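Local coordinates for protein Alpha/beta hydrolase (Legionella pneumophila subsp. pneumophila str. Philadelphia 1, PDB 4EZI) that is an alpha/beta hydrolase of unproven function that may act as a triacylglycerol lipase, at residues Tyr39-Tyr44 / Leu63-Ile68; Val74-Tyr79 / Met112-Asp117; Asn124-His129 / Gln230-Tyr235; Pro130-Glu135 / Tyr168-Phe173. One frame throughout, in Å; residues are numbered along the deposited sequence. Where two conformers were deposited one is given.

Contact 1 of 4, residues Tyr39-Tyr44 / Leu63-Ile68; sequences YDLQLY and LVAMPI
Leu41 and Leu43 lie over Ala65 and Pro67 on the tightly packed face of an antiparallel strand pair, 41-44 against 63-67, whose segment axes approach to 4.4 Å. Two leucine branches converge on Ala65 CB: Leu43 CD2 reaches it at 3.6 Å and Leu41 CD1 at 3.8 Å. The other branch of Leu41, CD2, is laid against the proline ring, 3.9 Å from Pro67 CG. Leu102 of helix 99-108 covers this side.

The face bearing Gln42, Tyr44, Val64 and Met66 is looser around the partly exposed Gln42 and Tyr44. Met66 runs out extended and crosses the Tyr44 side chain at about a right angle, a Met-aromatic contact in which SE stands 4.2 Å from Tyr44 CE2, oblique to the ring. Gln42 bends away, and its NE2 donates to Leu43 O within its own strand. Val64, by contrast, is buried against Met144 and Ala148 of helix 134-154.

Gln42 and Met66 exchange two N-H...O bonds, as do Tyr44 and Val64, while Ile68 N reaches Asp40 O at 2.9 Å with an N-H...O angle of 169°. Five nearly straight bonds thus satisfy the facing backbone groups of this hairpin, leaving its two faces to differ in chemistry: both lie against helices, the leucine face aliphatic, the other adding the Tyr44 ring and the Gln42 amide.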
loop_
_atom_site.group_PDB
_atom_site.type_symbol
_atom_site.label_atom_id
_atom_site.label_comp_id
_atom_site.label_asym_id
_atom_site.label_seq_id
_atom_site.Cartn_x
_atom_site.Cartn_y
_atom_site.Cartn_z
ATOM N N TYR A 39 -0.225 20.338 -14.497
ATOM C CA TYR A 39 -1.582 19.908 -14.874
ATOM C C TYR A 39 -2.601 20.140 -13.802
ATOM O O TYR A 39 -2.256 20.145 -12.617
ATOM C CB TYR A 39 -1.582 18.400 -15.156
ATOM C CG TYR A 39 -0.693 18.042 -16.312
ATOM C CD1 TYR A 39 -1.074 18.368 -17.598
ATOM C CD2 TYR A 39 0.517 17.405 -16.127
ATOM C CE1 TYR A 39 -0.269 18.068 -18.662
ATOM C CE2 TYR A 39 1.346 17.088 -17.197
ATOM C CZ TYR A 39 0.936 17.410 -18.467
ATOM O OH TYR A 39 1.762 17.116 -19.536
ATOM N N ASP A 40 -3.843 20.337 -14.253
ATOM C CA ASP A 40 -5.024 20.123 -13.425
ATOM C C ASP A 40 -5.490 18.673 -13.653
ATOM O O ASP A 40 -5.265 18.120 -14.733
ATOM C CB ASP A 40 -6.138 21.113 -13.812
ATOM C CG ASP A 40 -5.665 22.531 -13.845
ATOM O OD1 ASP A 40 -5.181 23.008 -12.828
ATOM O OD2 ASP A 40 -5.781 23.192 -14.910
ATOM N N LEU A 41 -6.154 18.073 -12.664
ATOM C CA LEU A 41 -6.674 16.697 -12.810
ATOM C C LEU A 41 -8.190 16.680 -12.752
ATOM O O LEU A 41 -8.794 17.481 -12.027
ATOM C CB LEU A 41 -6.158 15.766 -11.696
ATOM C CG LEU A 41 -4.688 15.879 -11.315
ATOM C CD1 LEU A 41 -4.364 14.933 -10.164
ATOM C CD2 LEU A 41 -3.804 15.598 -12.540
ATOM N N GLN A 42 -8.807 15.737 -13.472
ATOM C CA GLN A 42 -10.200 15.350 -13.264
ATOM C C GLN A 42 -10.212 14.074 -12.413
ATOM O O GLN A 42 -9.471 13.118 -12.690
ATOM C CB GLN A 42 -10.896 15.098 -14.595
ATOM C CG GLN A 42 -12.321 14.477 -14.489
ATOM C CD GLN A 42 -13.381 15.376 -13.885
ATOM O OE1 GLN A 42 -13.579 16.492 -14.347
ATOM N NE2 GLN A 42 -14.101 14.873 -12.859
ATOM N N LEU A 43 -11.069 14.064 -11.393
ATOM C CA LEU A 43 -11.162 12.966 -10.452
ATOM C C LEU A 43 -12.447 12.169 -10.623
ATOM O O LEU A 43 -13.518 12.754 -10.817
ATOM C CB LEU A 43 -11.147 13.513 -9.011
ATOM C CG LEU A 43 -10.021 14.423 -8.577
ATOM C CD1 LEU A 43 -10.138 14.759 -7.082
ATOM C CD2 LEU A 43 -8.731 13.773 -8.822
ATOM N N TYR A 44 -12.316 10.849 -10.450
ATOM C CA TYR A 44 -13.433 9.920 -10.439
ATOM C C TYR A 44 -13.267 8.957 -9.285
ATOM O O TYR A 44 -12.162 8.442 -9.048
ATOM C CB TYR A 44 -13.482 9.104 -11.723
ATOM C CG TYR A 44 -13.846 9.919 -12.944
ATOM C CD1 TYR A 44 -15.169 10.205 -13.233
ATOM C CD2 TYR A 44 -12.873 10.391 -13.800
ATOM C CE1 TYR A 44 -15.527 10.939 -14.354
ATOM C CE2 TYR A 44 -13.222 11.165 -14.922
ATOM C CZ TYR A 44 -14.552 11.437 -15.166
ATOM O OH TYR A 44 -14.898 12.183 -16.277
ATOM N N LEU A 63 -9.884 5.618 -6.334
ATOM C CA LEU A 63 -9.803 6.890 -7.018
ATOM C C LEU A 63 -9.014 6.763 -8.310
ATOM O O LEU A 63 -7.967 6.117 -8.349
ATOM C CB LEU A 63 -9.085 7.899 -6.126
ATOM C CG LEU A 63 -9.159 9.371 -6.556
ATOM C CD1 LEU A 63 -10.579 9.935 -6.403
ATOM C CD2 LEU A 63 -8.174 10.198 -5.760
ATOM N N VAL A 64 -9.496 7.441 -9.354
ATOM C CA VAL A 64 -8.736 7.633 -10.583
ATOM C C VAL A 64 -8.633 9.134 -10.859
ATOM O O VAL A 64 -9.630 9.854 -10.825
ATOM C CB VAL A 64 -9.389 6.945 -11.800
ATOM C CG1 VAL A 64 -8.544 7.156 -13.048
ATOM C CG2 VAL A 64 -9.610 5.473 -11.512
ATOM N N ALA A 65 -7.429 9.620 -11.126
ATOM C CA ALA A 65 -7.165 11.026 -11.403
ATOM C C ALA A 65 -6.458 11.154 -12.740
ATOM O O ALA A 65 -5.422 10.535 -12.953
ATOM C CB ALA A 65 -6.316 11.633 -10.303
HETATM N N MSE A 66 -7.055 11.934 -13.644
HETATM C CA MSE A 66 -6.616 12.057 -15.032
HETATM C C MSE A 66 -6.139 13.487 -15.308
HETATM O O MSE A 66 -6.956 14.417 -15.294
HETATM C CB MSE A 66 -7.768 11.723 -15.999
HETATM C CG MSE A 66 -8.174 10.270 -15.951
HETATM SE SE MSE A 66 -9.809 9.943 -16.966
HETATM C CE MSE A 66 -9.986 8.022 -16.717
ATOM N N PRO A 67 -4.844 13.661 -15.620
ATOM C CA PRO A 67 -4.385 14.972 -16.104
ATOM C C PRO A 67 -5.209 15.456 -17.296
ATOM O O PRO A 67 -5.455 14.715 -18.245
ATOM C CB PRO A 67 -2.934 14.703 -16.503
ATOM C CG PRO A 67 -2.491 13.574 -15.630
ATOM C CD PRO A 67 -3.720 12.719 -15.457
ATOM N N ILE A 68 -5.627 16.709 -17.215
ATOM C CA ILE A 68 -6.416 17.340 -18.262
ATOM C C ILE A 68 -5.383 18.022 -19.233
ATOM O O ILE A 68 -4.438 18.671 -18.819
ATOM C CB ILE A 68 -7.409 18.378 -17.665
ATOM C CG1 ILE A 68 -8.346 17.724 -16.629
ATOM C CG2 ILE A 68 -8.210 19.081 -18.777
ATOM C CD1 ILE A 68 -9.039 18.759 -15.697
#

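Contact 2 of 4, residues Val74-Tyr79 / Met112-Asp117; sequences VGIISY and MTVMPD
Met112 can be traced against Val74, Gly75 and Ile76 from root to tip. Its CB lies 3.9 Å from Val74 CG1, with Gly75 O slightly nearer. CG stands anti to the backbone N (chi1 179°) and turns to the preceding sheet strand, packing on Ala65 O. The chain then carries SE outward alongside Ile76, the two side chains pointing the same way, and a bend at chi3 (114°) swings CE to 3.8 Å from Ile76 CD1. Farther along that face, Ile76 CG2 meets Val114 CG2, and Leu145 and Ala148 of helix 134-154 close over the group.

Strands 74-79 and 112-116 run parallel, their axes 23° apart, as the two strands of a beta-alpha-beta unit whose connection is helix 99-108, inside the central sheet of the alpha/beta-hydrolase fold. Four backbone bonds stitch them: Met112 N to Gly75 O, Ile77 N to Met112 O, Val114 N to Ile77 O and Tyr79 N to Val114 O.

On the face turned to helix 99-108, Ile77 and Thr113 lie side by side, with Ile77 CG2 3.6 Å from Thr113 OG1, a hydroxyl bonded to Tyr111 O. Met115 CE comes obliquely to the Tyr79 ring, 3.7 Å from CD1, and Tyr101 stacks on that ring. Beyond the last direct bond a water donates to Tyr79 O at 2.8 Å and to Pro116 O at 2.7 Å, bridging the strand ends where Pro116 has no N-H to offer.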
loop_
_atom_site.group_PDB
_atom_site.type_symbol
_atom_site.label_atom_id
_atom_site.label_comp_id
_atom_site.label_asym_id
_atom_site.label_seq_id
_atom_site.Cartn_x
_atom_site.Cartn_y
_atom_site.Cartn_z
ATOM N N VAL A 74 0.121 9.588 -21.842
ATOM C CA VAL A 74 -0.054 9.473 -20.398
ATOM C C VAL A 74 0.191 8.062 -19.911
ATOM O O VAL A 74 -0.499 7.123 -20.282
ATOM C CB VAL A 74 -1.473 9.949 -19.990
ATOM C CG1 VAL A 74 -1.679 9.825 -18.495
ATOM C CG2 VAL A 74 -1.712 11.381 -20.439
ATOM N N GLY A 75 1.179 7.922 -19.043
ATOM C CA GLY A 75 1.444 6.666 -18.338
ATOM C C GLY A 75 0.526 6.528 -17.138
ATOM O O GLY A 75 -0.069 7.510 -16.676
ATOM N N ILE A 76 0.417 5.306 -16.611
ATOM C CA ILE A 76 -0.383 5.028 -15.416
ATOM C C ILE A 76 0.513 4.713 -14.242
ATOM O O ILE A 76 1.438 3.936 -14.379
ATOM C CB ILE A 76 -1.337 3.827 -15.646
ATOM C CG1 ILE A 76 -2.330 4.149 -16.760
ATOM C CG2 ILE A 76 -2.091 3.433 -14.393
ATOM C CD1 ILE A 76 -3.230 2.973 -17.140
ATOM N N ILE A 77 0.206 5.313 -13.092
ATOM C CA ILE A 77 0.842 4.926 -11.838
ATOM C C ILE A 77 -0.242 4.385 -10.911
ATOM O O ILE A 77 -1.279 5.032 -10.712
ATOM C CB ILE A 77 1.659 6.079 -11.229
ATOM C CG1 ILE A 77 2.536 5.621 -10.043
ATOM C CG2 ILE A 77 0.808 7.294 -10.884
ATOM C CD1 ILE A 77 1.884 5.651 -8.697
ATOM N N SER A 78 -0.025 3.166 -10.411
ATOM C CA SER A 78 -0.917 2.563 -9.426
ATOM C C SER A 78 -0.238 2.750 -8.086
ATOM O O SER A 78 0.842 2.206 -7.869
ATOM C CB SER A 78 -1.145 1.072 -9.747
ATOM O OG SER A 78 -2.056 0.461 -8.862
ATOM N N TYR A 79 -0.873 3.510 -7.203
ATOM C CA TYR A 79 -0.341 3.839 -5.908
ATOM C C TYR A 79 -1.187 3.166 -4.811
ATOM O O TYR A 79 -2.381 3.448 -4.698
ATOM C CB TYR A 79 -0.291 5.367 -5.662
ATOM C CG TYR A 79 0.404 5.662 -4.363
ATOM C CD1 TYR A 79 -0.305 5.708 -3.158
ATOM C CD2 TYR A 79 1.776 5.781 -4.320
ATOM C CE1 TYR A 79 0.347 5.926 -1.967
ATOM C CE2 TYR A 79 2.459 5.955 -3.132
ATOM C CZ TYR A 79 1.743 6.018 -1.954
ATOM O OH TYR A 79 2.412 6.203 -0.763
HETATM N N MSE A 112 -1.665 9.318 -15.090
HETATM C CA MSE A 112 -2.970 8.898 -14.629
HETATM C C MSE A 112 -2.788 8.107 -13.351
HETATM O O MSE A 112 -2.110 7.080 -13.367
HETATM C CB MSE A 112 -3.697 8.094 -15.699
HETATM C CG MSE A 112 -5.079 7.617 -15.204
HETATM SE SE MSE A 112 -6.134 6.785 -16.596
HETATM C CE MSE A 112 -6.203 5.011 -15.927
ATOM N N THR A 113 -3.316 8.624 -12.241
ATOM C CA THR A 113 -3.009 8.139 -10.908
ATOM C C THR A 113 -4.192 7.304 -10.426
ATOM O O THR A 113 -5.334 7.781 -10.359
ATOM C CB THR A 113 -2.647 9.332 -9.990
ATOM O OG1 THR A 113 -1.539 10.038 -10.566
ATOM C CG2 THR A 113 -2.302 8.884 -8.594
ATOM N N VAL A 114 -3.923 6.035 -10.123
ATOM C CA VAL A 114 -4.925 5.019 -9.815
ATOM C C VAL A 114 -4.647 4.542 -8.401
ATOM O O VAL A 114 -3.553 4.098 -8.117
ATOM C CB VAL A 114 -4.827 3.859 -10.819
ATOM C CG1 VAL A 114 -5.758 2.742 -10.478
ATOM C CG2 VAL A 114 -5.088 4.383 -12.254
HETATM N N MSE A 115 -5.641 4.648 -7.511
HETATM C CA MSE A 115 -5.433 4.443 -6.085
HETATM C C MSE A 115 -6.549 3.581 -5.511
HETATM O O MSE A 115 -7.652 4.076 -5.255
HETATM C CB MSE A 115 -5.376 5.790 -5.358
HETATM C CG MSE A 115 -4.369 6.740 -5.948
HETATM SE SE MSE A 115 -4.242 8.404 -4.965
HETATM C CE MSE A 115 -3.346 7.740 -3.422
ATOM N N PRO A 116 -6.284 2.292 -5.279
ATOM C CA PRO A 116 -7.323 1.452 -4.669
ATOM C C PRO A 116 -7.566 1.841 -3.207
ATOM O O PRO A 116 -6.622 2.198 -2.502
ATOM C CB PRO A 116 -6.747 0.043 -4.741
ATOM C CG PRO A 116 -5.250 0.256 -4.771
ATOM C CD PRO A 116 -5.061 1.514 -5.578
ATOM N N ASP A 117 -8.796 1.672 -2.729
ATOM C CA ASP A 117 -9.066 1.834 -1.310
ATOM C C ASP A 117 -8.666 0.633 -0.469
ATOM O O ASP A 117 -8.362 0.781 0.713
ATOM C CB ASP A 117 -10.558 2.129 -1.047
ATOM C CG ASP A 117 -11.020 3.470 -1.545
ATOM O OD1 ASP A 117 -10.193 4.373 -1.792
ATOM O OD2 ASP A 117 -12.253 3.639 -1.658
HETATM O O HOH W 1 -4.150 3.339 -2.588
#

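Contact 3 of 4, residues Asn124-His129 / Gln230-Tyr235; sequences NELTLH and QTYKSY
Tyr232, in the last turn of helix 218-233, holds its CG anti to the carbonyl carbon (chi1 -77°), and Leu128, across from it in the loop 124-129, holds its CG anti to the backbone N (chi1 -177°). Farther out, the phenol oxygen of Tyr232 donates to Leu128 O at 2.6 Å, a short bond that arrives in the carbonyl plane on a lone pair, with a C=O...O angle of 142°. The carbonyl oxygen also lies in the plane of the Tyr232 ring, at its edge. The Leu126 side chain crosses the phenol obliquely, with CB 3.6 Å from Tyr232 OH.

Leu128 crosses Thr231 obliquely, its CD2 3.6 Å from Thr231 OG1 and slightly farther from CB and CG2. That hydroxyl is engaged with Tyr227 O in its own helix, so its meeting with the leucine is a packing contact.

Water adds a second partner: it donates to Tyr232 OH at 2.9 Å and also bonds Thr127 OG1 at 3.0 Å. Tyr232 OH is therefore both donor and acceptor, and its bond to the loop carbonyl, which the water would probably polarise further, anchors the phenol oxygen where the surface loop meets the helix end.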
loop_
_atom_site.group_PDB
_atom_site.type_symbol
_atom_site.label_atom_id
_atom_site.label_comp_id
_atom_site.label_asym_id
_atom_site.label_seq_id
_atom_site.Cartn_x
_atom_site.Cartn_y
_atom_site.Cartn_z
ATOM N N ASN A 124 -16.561 -0.487 0.091
ATOM C CA ASN A 124 -16.657 -1.953 0.077
ATOM C C ASN A 124 -17.461 -2.467 1.262
ATOM O O ASN A 124 -17.288 -2.019 2.380
ATOM C CB ASN A 124 -15.266 -2.559 0.096
ATOM C CG ASN A 124 -15.296 -4.064 0.054
ATOM O OD1 ASN A 124 -14.828 -4.719 0.980
ATOM N ND2 ASN A 124 -15.804 -4.631 -1.040
ATOM N N GLU A 125 -18.328 -3.445 1.011
ATOM C CA GLU A 125 -19.262 -3.882 2.032
ATOM C C GLU A 125 -18.658 -4.823 3.075
ATOM O O GLU A 125 -19.269 -5.029 4.118
ATOM C CB GLU A 125 -20.482 -4.535 1.381
ATOM C CG GLU A 125 -20.202 -5.882 0.805
ATOM C CD GLU A 125 -21.454 -6.620 0.356
ATOM O OE1 GLU A 125 -22.550 -6.383 0.918
ATOM O OE2 GLU A 125 -21.327 -7.470 -0.547
ATOM N N LEU A 126 -17.486 -5.410 2.816
ATOM C CA LEU A 126 -16.852 -6.210 3.857
ATOM C C LEU A 126 -16.589 -5.299 5.045
ATOM O O LEU A 126 -16.204 -4.135 4.889
ATOM C CB LEU A 126 -15.560 -6.869 3.380
ATOM C CG LEU A 126 -15.677 -7.828 2.202
ATOM C CD1 LEU A 126 -14.325 -8.264 1.653
ATOM C CD2 LEU A 126 -16.508 -9.043 2.557
ATOM N N THR A 127 -16.776 -5.840 6.241
ATOM C CA THR A 127 -16.785 -5.019 7.441
ATOM C C THR A 127 -15.398 -4.681 7.983
ATOM O O THR A 127 -15.269 -3.795 8.788
ATOM C CB THR A 127 -17.628 -5.664 8.555
ATOM O OG1 THR A 127 -17.085 -6.939 8.865
ATOM C CG2 THR A 127 -19.078 -5.805 8.111
ATOM N N LEU A 128 -14.379 -5.396 7.525
ATOM C CA LEU A 128 -13.027 -5.285 8.094
ATOM C C LEU A 128 -12.014 -5.412 6.971
ATOM O O LEU A 128 -12.116 -6.288 6.124
ATOM C CB LEU A 128 -12.800 -6.416 9.106
ATOM C CG LEU A 128 -11.473 -6.409 9.842
ATOM C CD1 LEU A 128 -11.260 -5.132 10.641
ATOM C CD2 LEU A 128 -11.449 -7.646 10.753
ATOM N N HIS A 129 -11.020 -4.534 6.946
ATOM C CA HIS A 129 -9.946 -4.657 5.976
ATOM C C HIS A 129 -9.116 -5.909 6.253
ATOM O O HIS A 129 -8.702 -6.100 7.383
ATOM C CB HIS A 129 -9.066 -3.406 6.111
ATOM C CG HIS A 129 -7.839 -3.426 5.272
ATOM N ND1 HIS A 129 -7.851 -3.628 3.913
ATOM C CD2 HIS A 129 -6.529 -3.340 5.631
ATOM C CE1 HIS A 129 -6.594 -3.666 3.479
ATOM N NE2 HIS A 129 -5.772 -3.477 4.496
ATOM N N GLN A 230 -7.450 -13.533 12.091
ATOM C CA GLN A 230 -8.326 -14.489 12.758
ATOM C C GLN A 230 -9.755 -14.341 12.231
ATOM O O GLN A 230 -10.446 -15.349 12.043
ATOM C CB GLN A 230 -8.269 -14.300 14.274
ATOM C CG GLN A 230 -9.225 -15.182 15.054
ATOM C CD GLN A 230 -8.921 -16.676 14.951
ATOM O OE1 GLN A 230 -7.858 -17.081 14.498
ATOM N NE2 GLN A 230 -9.885 -17.505 15.365
ATOM N N THR A 231 -10.220 -13.119 12.001
ATOM C CA THR A 231 -11.565 -12.899 11.440
ATOM C C THR A 231 -11.770 -13.641 10.128
ATOM O O THR A 231 -12.758 -14.358 9.957
ATOM C CB THR A 231 -11.855 -11.396 11.246
ATOM O OG1 THR A 231 -11.924 -10.755 12.524
ATOM C CG2 THR A 231 -13.152 -11.163 10.471
ATOM N N TYR A 232 -10.812 -13.508 9.217
ATOM C CA TYR A 232 -10.996 -14.059 7.873
ATOM C C TYR A 232 -10.564 -15.516 7.742
ATOM O O TYR A 232 -11.128 -16.232 6.923
ATOM C CB TYR A 232 -10.261 -13.203 6.825
ATOM C CG TYR A 232 -11.025 -11.939 6.523
ATOM C CD1 TYR A 232 -12.217 -12.022 5.821
ATOM C CD2 TYR A 232 -10.598 -10.682 6.957
ATOM C CE1 TYR A 232 -12.976 -10.899 5.569
ATOM C CE2 TYR A 232 -11.359 -9.550 6.678
ATOM C CZ TYR A 232 -12.535 -9.669 5.959
ATOM O OH TYR A 232 -13.328 -8.588 5.661
ATOM N N LYS A 233 -9.595 -15.952 8.534
ATOM C CA LYS A 233 -8.963 -17.279 8.342
ATOM C C LYS A 233 -9.111 -18.240 9.516
ATOM O O LYS A 233 -8.904 -19.435 9.350
ATOM C CB LYS A 233 -7.485 -17.120 8.013
ATOM C CG LYS A 233 -7.208 -16.235 6.825
ATOM C CD LYS A 233 -7.868 -16.749 5.527
ATOM C CE LYS A 233 -7.579 -15.849 4.323
ATOM N NZ LYS A 233 -8.438 -16.225 3.160
ATOM N N SER A 234 -9.409 -17.731 10.713
ATOM C CA SER A 234 -9.598 -18.568 11.893
ATOM C C SER A 234 -8.471 -19.587 12.094
ATOM O O SER A 234 -8.705 -20.768 12.389
ATOM C CB SER A 234 -10.962 -19.260 11.863
ATOM O OG SER A 234 -11.276 -19.722 13.161
ATOM N N TYR A 235 -7.234 -19.119 11.998
ATOM C CA TYR A 235 -6.089 -19.999 12.200
ATOM C C TYR A 235 -5.909 -20.415 13.660
ATOM O O TYR A 235 -5.261 -21.428 13.930
ATOM C CB TYR A 235 -4.788 -19.362 11.691
ATOM C CG TYR A 235 -4.694 -19.154 10.195
ATOM C CD1 TYR A 235 -5.146 -20.122 9.280
ATOM C CD2 TYR A 235 -4.142 -17.990 9.680
ATOM C CE1 TYR A 235 -5.017 -19.935 7.894
ATOM C CE2 TYR A 235 -4.029 -17.781 8.300
ATOM C CZ TYR A 235 -4.483 -18.754 7.421
ATOM O OH TYR A 235 -4.394 -18.565 6.069
HETATM O O HOH W 2 -15.606 -9.098 7.356
#

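Contact 4 of 4, residues Pro130-Glu135 / Tyr168-Phe173; sequences PYVQAE and YSEGGF
This is a buried contact, part polar and part aromatic, between the turn leading into helix 134-154 and the start of helix 170-185, close to the centre of the chain. The turn, a type II beta turn from Pro130 to Gln133, carries Val132 between two partners. Its backbone N donates to Glu170 OE2 at 3.2 Å, nearly straight (169°), although the oxygen is met from above the carboxylate plane. The same oxygen is also hydrogen-bonded to His129 NE2.

Glu170, extended beyond CG, brings its carboxylate to Tyr131: OE1 lies in the ring plane at the edge, 3.5 Å from Tyr131 CE1, the two planes 76° apart. Tyr131 OH is bonded to Thr83.

Val132 CG1 stands over the centre of the Phe173 ring, 3.6 Å from its centroid and 9° off the normal, a clear CH-pi contact. Ala134 completes the packing, with CB 3.9 Å from Phe173 CZ.

Ser169, at the N-cap position with its OG bonded to His351 NE2, has a strained, positive-phi backbone. Together with the flanking Gly167 and Gly171, this fits a GxSxG nucleophile elbow, and Ser169, His351 and Asp318 have the geometry of a Ser-His-Asp triad and are probably catalytic, as in other alpha/beta hydrolases.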
loop_
_atom_site.group_PDB
_atom_site.type_symbol
_atom_site.label_atom_id
_atom_site.label_comp_id
_atom_site.label_asym_id
_atom_site.label_seq_id
_atom_site.Cartn_x
_atom_site.Cartn_y
_atom_site.Cartn_z
ATOM N N PRO A 130 -8.849 -6.742 5.212
ATOM C CA PRO A 130 -7.890 -7.859 5.342
ATOM C C PRO A 130 -6.467 -7.301 5.274
ATOM O O PRO A 130 -5.933 -7.012 4.214
ATOM C CB PRO A 130 -8.234 -8.773 4.143
ATOM C CG PRO A 130 -9.519 -8.210 3.573
ATOM C CD PRO A 130 -9.489 -6.757 3.888
ATOM N N TYR A 131 -5.871 -7.124 6.441
ATOM C CA TYR A 131 -4.711 -6.261 6.636
ATOM C C TYR A 131 -3.415 -7.023 6.397
ATOM O O TYR A 131 -3.136 -8.053 7.020
ATOM C CB TYR A 131 -4.761 -5.702 8.049
ATOM C CG TYR A 131 -3.640 -4.764 8.403
ATOM C CD1 TYR A 131 -3.309 -3.662 7.612
ATOM C CD2 TYR A 131 -2.890 -4.965 9.531
ATOM C CE1 TYR A 131 -2.301 -2.785 7.960
ATOM C CE2 TYR A 131 -1.890 -4.095 9.912
ATOM C CZ TYR A 131 -1.586 -3.023 9.122
ATOM O OH TYR A 131 -0.563 -2.201 9.526
ATOM N N VAL A 132 -2.594 -6.534 5.480
ATOM C CA VAL A 132 -1.328 -7.213 5.132
ATOM C C VAL A 132 -1.601 -8.686 4.783
ATOM O O VAL A 132 -0.815 -9.558 5.133
ATOM C CB VAL A 132 -0.189 -7.039 6.198
ATOM C CG1 VAL A 132 1.177 -7.197 5.498
ATOM C CG2 VAL A 132 -0.279 -5.695 6.897
ATOM N N GLN A 133 -2.681 -8.907 4.028
ATOM C CA GLN A 133 -3.023 -10.213 3.463
ATOM C C GLN A 133 -2.717 -10.176 1.974
ATOM O O GLN A 133 -3.390 -9.486 1.195
ATOM C CB GLN A 133 -4.470 -10.587 3.771
ATOM C CG GLN A 133 -4.693 -10.827 5.280
ATOM C CD GLN A 133 -6.111 -11.241 5.655
ATOM O OE1 GLN A 133 -6.814 -11.868 4.860
ATOM N NE2 GLN A 133 -6.545 -10.881 6.860
ATOM N N ALA A 134 -1.651 -10.885 1.593
ATOM C CA ALA A 134 -1.092 -10.785 0.267
ATOM C C ALA A 134 -2.097 -11.079 -0.841
ATOM O O ALA A 134 -2.150 -10.363 -1.839
ATOM C CB ALA A 134 0.098 -11.727 0.125
ATOM N N GLU A 135 -2.884 -12.139 -0.693
ATOM C CA GLU A 135 -3.717 -12.569 -1.807
ATOM C C GLU A 135 -4.661 -11.479 -2.289
ATOM O O GLU A 135 -4.773 -11.227 -3.491
ATOM C CB GLU A 135 -4.506 -13.796 -1.390
ATOM C CG GLU A 135 -5.495 -14.340 -2.409
ATOM C CD GLU A 135 -4.902 -14.709 -3.749
ATOM O OE1 GLU A 135 -3.763 -15.250 -3.776
ATOM O OE2 GLU A 135 -5.593 -14.488 -4.790
ATOM N N TYR A 168 3.365 2.823 0.023
ATOM C CA TYR A 168 4.137 3.065 1.255
ATOM C C TYR A 168 3.594 2.172 2.344
ATOM O O TYR A 168 2.389 2.030 2.509
ATOM C CB TYR A 168 4.032 4.534 1.684
ATOM C CG TYR A 168 5.138 4.957 2.638
ATOM C CD1 TYR A 168 6.412 5.195 2.151
ATOM C CD2 TYR A 168 4.939 5.092 4.013
ATOM C CE1 TYR A 168 7.450 5.572 3.006
ATOM C CE2 TYR A 168 5.963 5.445 4.869
ATOM C CZ TYR A 168 7.220 5.690 4.349
ATOM O OH TYR A 168 8.276 5.998 5.158
ATOM N N SER A 169 4.504 1.628 3.143
ATOM C CA SER A 169 4.160 0.912 4.383
ATOM C C SER A 169 3.341 -0.329 4.010
ATOM O O SER A 169 3.843 -1.144 3.222
ATOM C CB SER A 169 3.526 1.892 5.372
ATOM O OG SER A 169 3.519 1.393 6.692
ATOM N N GLU A 170 2.127 -0.518 4.531
ATOM C CA GLU A 170 1.290 -1.625 4.044
ATOM C C GLU A 170 1.263 -1.627 2.512
ATOM O O GLU A 170 1.265 -2.686 1.887
ATOM C CB GLU A 170 -0.156 -1.528 4.564
ATOM C CG GLU A 170 -1.006 -2.702 4.119
ATOM C CD GLU A 170 -2.473 -2.592 4.416
ATOM O OE1 GLU A 170 -2.958 -1.512 4.779
ATOM O OE2 GLU A 170 -3.155 -3.656 4.282
ATOM N N GLY A 171 1.202 -0.445 1.923
ATOM C CA GLY A 171 1.180 -0.310 0.480
ATOM C C GLY A 171 2.444 -0.658 -0.252
ATOM O O GLY A 171 2.387 -0.963 -1.437
ATOM N N GLY A 172 3.566 -0.613 0.459
ATOM C CA GLY A 172 4.794 -1.159 -0.119
ATOM C C GLY A 172 4.677 -2.660 -0.285
ATOM O O GLY A 172 5.086 -3.218 -1.299
ATOM N N PHE A 173 4.129 -3.316 0.736
ATOM C CA PHE A 173 3.814 -4.738 0.645
ATOM C C PHE A 173 2.797 -5.003 -0.473
ATOM O O PHE A 173 2.994 -5.889 -1.295
ATOM C CB PHE A 173 3.342 -5.206 2.024
ATOM C CG PHE A 173 2.949 -6.659 2.113
ATOM C CD1 PHE A 173 1.668 -7.088 1.841
ATOM C CD2 PHE A 173 3.872 -7.597 2.531
ATOM C CE1 PHE A 173 1.311 -8.413 1.973
ATOM C CE2 PHE A 173 3.514 -8.919 2.680
ATOM C CZ PHE A 173 2.251 -9.340 2.380
#

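Overall arrangement
Contacts 1 and 2 share the central mixed sheet, in which strand 57-67 pairs with strand 112-116; their centres are 10 Å apart, and Leu63 O and Ala65 N probably bond Met115 N and Thr113 O. Contact 2 meets contact 4 where Tyr79 OH packs 3.4 Å from Tyr168 CB, their centres about 17 Å apart. Along the chain contact 1 closes before contact 2, which closes before contact 3 opens, and contact 4 is nested within the loop of contact 3. His129 NE2 and Glu170 OE2, 2.6 Å apart, join these last two. The hairpin next to the outermost strand, the parallel core, the probable nucleophile elbow and the loop packed on helix 218-233 thus form one continuous path.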